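Protein FkbI (Streptomyces hygroscopicus, PDB 1R2J) probably oxidises an acyl group carried on acyl carrier protein, using FAD, in making the methoxymalonyl extender unit of the polyketide FK520. Local coordinates at residues Glu178-Pro183 / His191-Leu196. Sequence-based numbering, arbitrary orientation.
With FAD (flavin-adenine dinucleotide), chain B.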
# COMPACT_ATOMS: atom_id res chain seq x y z
N GLU A 178 8.43 -7.16 -15.58
CA GLU A 178 9.80 -7.42 -15.17
C GLU A 178 9.97 -7.01 -13.71
O GLU A 178 9.90 -5.83 -13.36
CB GLU A 178 10.78 -6.65 -16.06
CG GLU A 178 12.04 -7.44 -16.43
CD GLU A 178 11.85 -8.34 -17.65
OE1 GLU A 178 12.64 -9.29 -17.82
OE2 GLU A 178 10.91 -8.09 -18.44
N ARG A 179 10.20 -8.00 -12.85
CA ARG A 179 10.36 -7.76 -11.42
C ARG A 179 11.56 -6.86 -11.11
O ARG A 179 12.61 -6.97 -11.75
CB ARG A 179 10.53 -9.09 -10.68
CG ARG A 179 9.39 -10.08 -10.89
CD ARG A 179 9.72 -11.42 -10.23
NE ARG A 179 8.68 -12.43 -10.43
CZ ARG A 179 8.73 -13.68 -9.97
NH1 ARG A 179 9.78 -14.09 -9.27
NH2 ARG A 179 7.72 -14.51 -10.21
N VAL A 180 11.39 -5.97 -10.14
CA VAL A 180 12.48 -5.10 -9.72
C VAL A 180 13.48 -6.09 -9.13
O VAL A 180 13.15 -6.85 -8.23
CB VAL A 180 12.02 -4.10 -8.64
CG1 VAL A 180 13.19 -3.20 -8.22
CG2 VAL A 180 10.87 -3.27 -9.16
N PRO A 181 14.72 -6.12 -9.64
CA PRO A 181 15.74 -7.05 -9.14
C PRO A 181 15.99 -7.13 -7.63
O PRO A 181 15.74 -8.17 -7.02
CB PRO A 181 17.00 -6.65 -9.93
CG PRO A 181 16.74 -5.22 -10.31
CD PRO A 181 15.29 -5.23 -10.67
N LYS A 182 16.49 -6.06 -7.02
CA LYS A 182 16.78 -6.09 -5.59
C LYS A 182 16.16 -4.92 -4.83
O LYS A 182 16.85 -3.94 -4.50
CB LYS A 182 18.30 -6.09 -5.36
CG LYS A 182 19.05 -7.22 -6.06
CD LYS A 182 18.96 -8.54 -5.30
CE LYS A 182 19.80 -8.52 -4.02
NZ LYS A 182 19.78 -9.86 -3.33
N PRO A 183 14.85 -5.00 -4.52
CA PRO A 183 14.16 -3.92 -3.79
C PRO A 183 14.75 -3.77 -2.39
O PRO A 183 15.07 -4.77 -1.73
CB PRO A 183 12.72 -4.41 -3.77
CG PRO A 183 12.88 -5.90 -3.72
CD PRO A 183 13.95 -6.15 -4.74
N HIS A 191 7.34 -6.27 -6.50
CA HIS A 191 7.43 -5.05 -7.31
C HIS A 191 7.92 -5.44 -8.70
O HIS A 191 8.76 -6.32 -8.84
CB HIS A 191 8.45 -4.08 -6.69
CG HIS A 191 8.27 -3.89 -5.22
ND1 HIS A 191 7.23 -3.17 -4.68
CD2 HIS A 191 8.99 -4.35 -4.17
CE1 HIS A 191 7.30 -3.21 -3.36
NE2 HIS A 191 8.36 -3.92 -3.03
N ALA A 192 7.41 -4.77 -9.72
CA ALA A 192 7.85 -5.07 -11.07
C ALA A 192 7.48 -3.94 -12.03
O ALA A 192 6.47 -3.27 -11.84
CB ALA A 192 7.22 -6.38 -11.54
N ASP A 193 8.33 -3.73 -13.03
CA ASP A 193 8.06 -2.70 -14.02
C ASP A 193 7.13 -3.34 -15.05
O ASP A 193 7.16 -4.56 -15.24
CB ASP A 193 9.34 -2.24 -14.72
CG ASP A 193 10.36 -1.64 -13.75
OD1 ASP A 193 9.94 -1.07 -12.71
OD2 ASP A 193 11.57 -1.72 -14.04
N LEU A 194 6.32 -2.53 -15.71
CA LEU A 194 5.39 -3.03 -16.71
C LEU A 194 5.77 -2.52 -18.10
O LEU A 194 5.87 -1.31 -18.32
CB LEU A 194 3.97 -2.59 -16.37
CG LEU A 194 3.45 -2.90 -14.97
CD1 LEU A 194 2.01 -2.41 -14.84
CD2 LEU A 194 3.54 -4.39 -14.71
N HIS A 195 5.98 -3.44 -19.02
CA HIS A 195 6.31 -3.07 -20.39
C HIS A 195 5.07 -3.35 -21.23
O HIS A 195 4.66 -4.50 -21.39
CB HIS A 195 7.49 -3.90 -20.89
CG HIS A 195 8.69 -3.81 -20.01
ND1 HIS A 195 9.47 -2.67 -19.92
CD2 HIS A 195 9.25 -4.71 -19.15
CE1 HIS A 195 10.44 -2.87 -19.06
NE2 HIS A 195 10.33 -4.10 -18.58
N LEU A 196 4.45 -2.28 -21.73
CA LEU A 196 3.24 -2.41 -22.53
C LEU A 196 3.50 -2.04 -23.99
O LEU A 196 3.53 -0.86 -24.35
CB LEU A 196 2.14 -1.52 -21.96
CG LEU A 196 1.77 -1.75 -20.49
CD1 LEU A 196 0.78 -0.68 -20.06
CD2 LEU A 196 1.18 -3.14 -20.31
PA FAD B . 11.20 11.86 -7.59
O1A FAD B . 9.74 11.78 -7.62
O2A FAD B . 12.28 11.57 -8.61
O5B FAD B . 11.88 11.74 -6.23
C5B FAD B . 12.08 13.04 -5.85
C4B FAD B . 12.69 13.32 -4.52
O4B FAD B . 12.53 14.77 -4.74
C3B FAD B . 11.69 12.95 -3.46
O3B FAD B . 12.35 12.90 -2.24
C2B FAD B . 10.69 14.00 -3.51
O2B FAD B . 9.87 14.28 -2.34
C1B FAD B . 11.48 15.27 -3.96
N9A FAD B . 10.66 16.13 -4.76
C8A FAD B . 10.14 15.97 -6.07
N7A FAD B . 9.42 16.96 -6.50
C5A FAD B . 9.42 17.86 -5.45
C6A FAD B . 8.84 19.12 -5.27
N6A FAD B . 8.10 19.72 -6.22
N1A FAD B . 9.04 19.77 -4.07
C2A FAD B . 9.78 19.20 -3.09
N3A FAD B . 10.41 17.95 -3.17
C4A FAD B . 10.13 17.38 -4.45
N1 FAD B . 4.22 3.51 -8.07
C2 FAD B . 3.02 3.07 -8.64
O2 FAD B . 2.48 3.68 -9.58
N3 FAD B . 2.41 1.93 -8.14
C4 FAD B . 2.92 1.13 -7.09
O4 FAD B . 2.29 0.10 -6.72
C4X FAD B . 4.11 1.57 -6.55
N5 FAD B . 4.66 0.74 -5.48
C5X FAD B . 5.90 1.14 -4.92
C6 FAD B . 6.52 0.38 -3.89
C7 FAD B . 7.79 0.71 -3.32
C7M FAD B . 8.39 -0.16 -2.21
C8 FAD B . 8.47 1.85 -3.82
C8M FAD B . 9.84 2.30 -3.33
C9 FAD B . 7.90 2.62 -4.80
C9A FAD B . 6.61 2.31 -5.36
N10 FAD B . 5.96 3.12 -6.44
C10 FAD B . 4.75 2.75 -7.04
C1' FAD B . 6.75 4.25 -6.66
C2' FAD B . 6.30 5.50 -5.72
O2' FAD B . 5.19 6.01 -6.51
C3' FAD B . 7.38 6.42 -5.84
O3' FAD B . 8.07 6.49 -4.57
C4' FAD B . 7.40 7.93 -6.21
O4' FAD B . 6.68 8.41 -7.31
C5' FAD B . 8.83 7.94 -6.45
O5' FAD B . 9.24 8.78 -7.50
P FAD B . 10.80 8.66 -7.90
O1P FAD B . 9.93 9.01 -8.91
O2P FAD B . 11.91 8.98 -8.94
O3P FAD B . 11.12 10.25 -7.74
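Packing is tightest where R179 faces A192: their CA atoms lie 3.7 Å apart as a non-hydrogen-bonded antiparallel pair, and the CB of A192 comes within 3.4 Å of the CA of R179. A bare methyl suits so close an approach. Beside them E178 and D193 form the hydrogen-bonded pair, E178 N giving to D193 O and D193 N giving back to E178 O at 2.6 Å. As strand 175-179 ends, V180 N still donates to H191 O (3.0 Å), but from above the carbonyl plane, 44° out of it. V180, branched at CB, sets its apolar CG2 methyl, anti to its own carbonyl carbon, 3.6 Å from the CB of H191. The ladder belongs to the antiparallel sheet of the middle domain of the acyl-CoA dehydrogenase fold, and H191, just before strand 192-196, reaches the flavin. There CE1 of H191 sits 3.4 Å from the C7M methyl of FAD, while P183 CB approaches CD2 of the ring obliquely. A histidine can pack ring carbon against the flavin while its NE2 is hydrogen-bonded to C186 O. On the E178 side the contact is looser. E178, exposed to solvent, meets the edge of the partly exposed H195 ring with its CB, 3.6 Å from NE2, and its carboxylate plane is turned 57° from the ring. OE2 stays 4.0 Å from that NE2, so any attraction, should H195 be protonated, would act without direct contact.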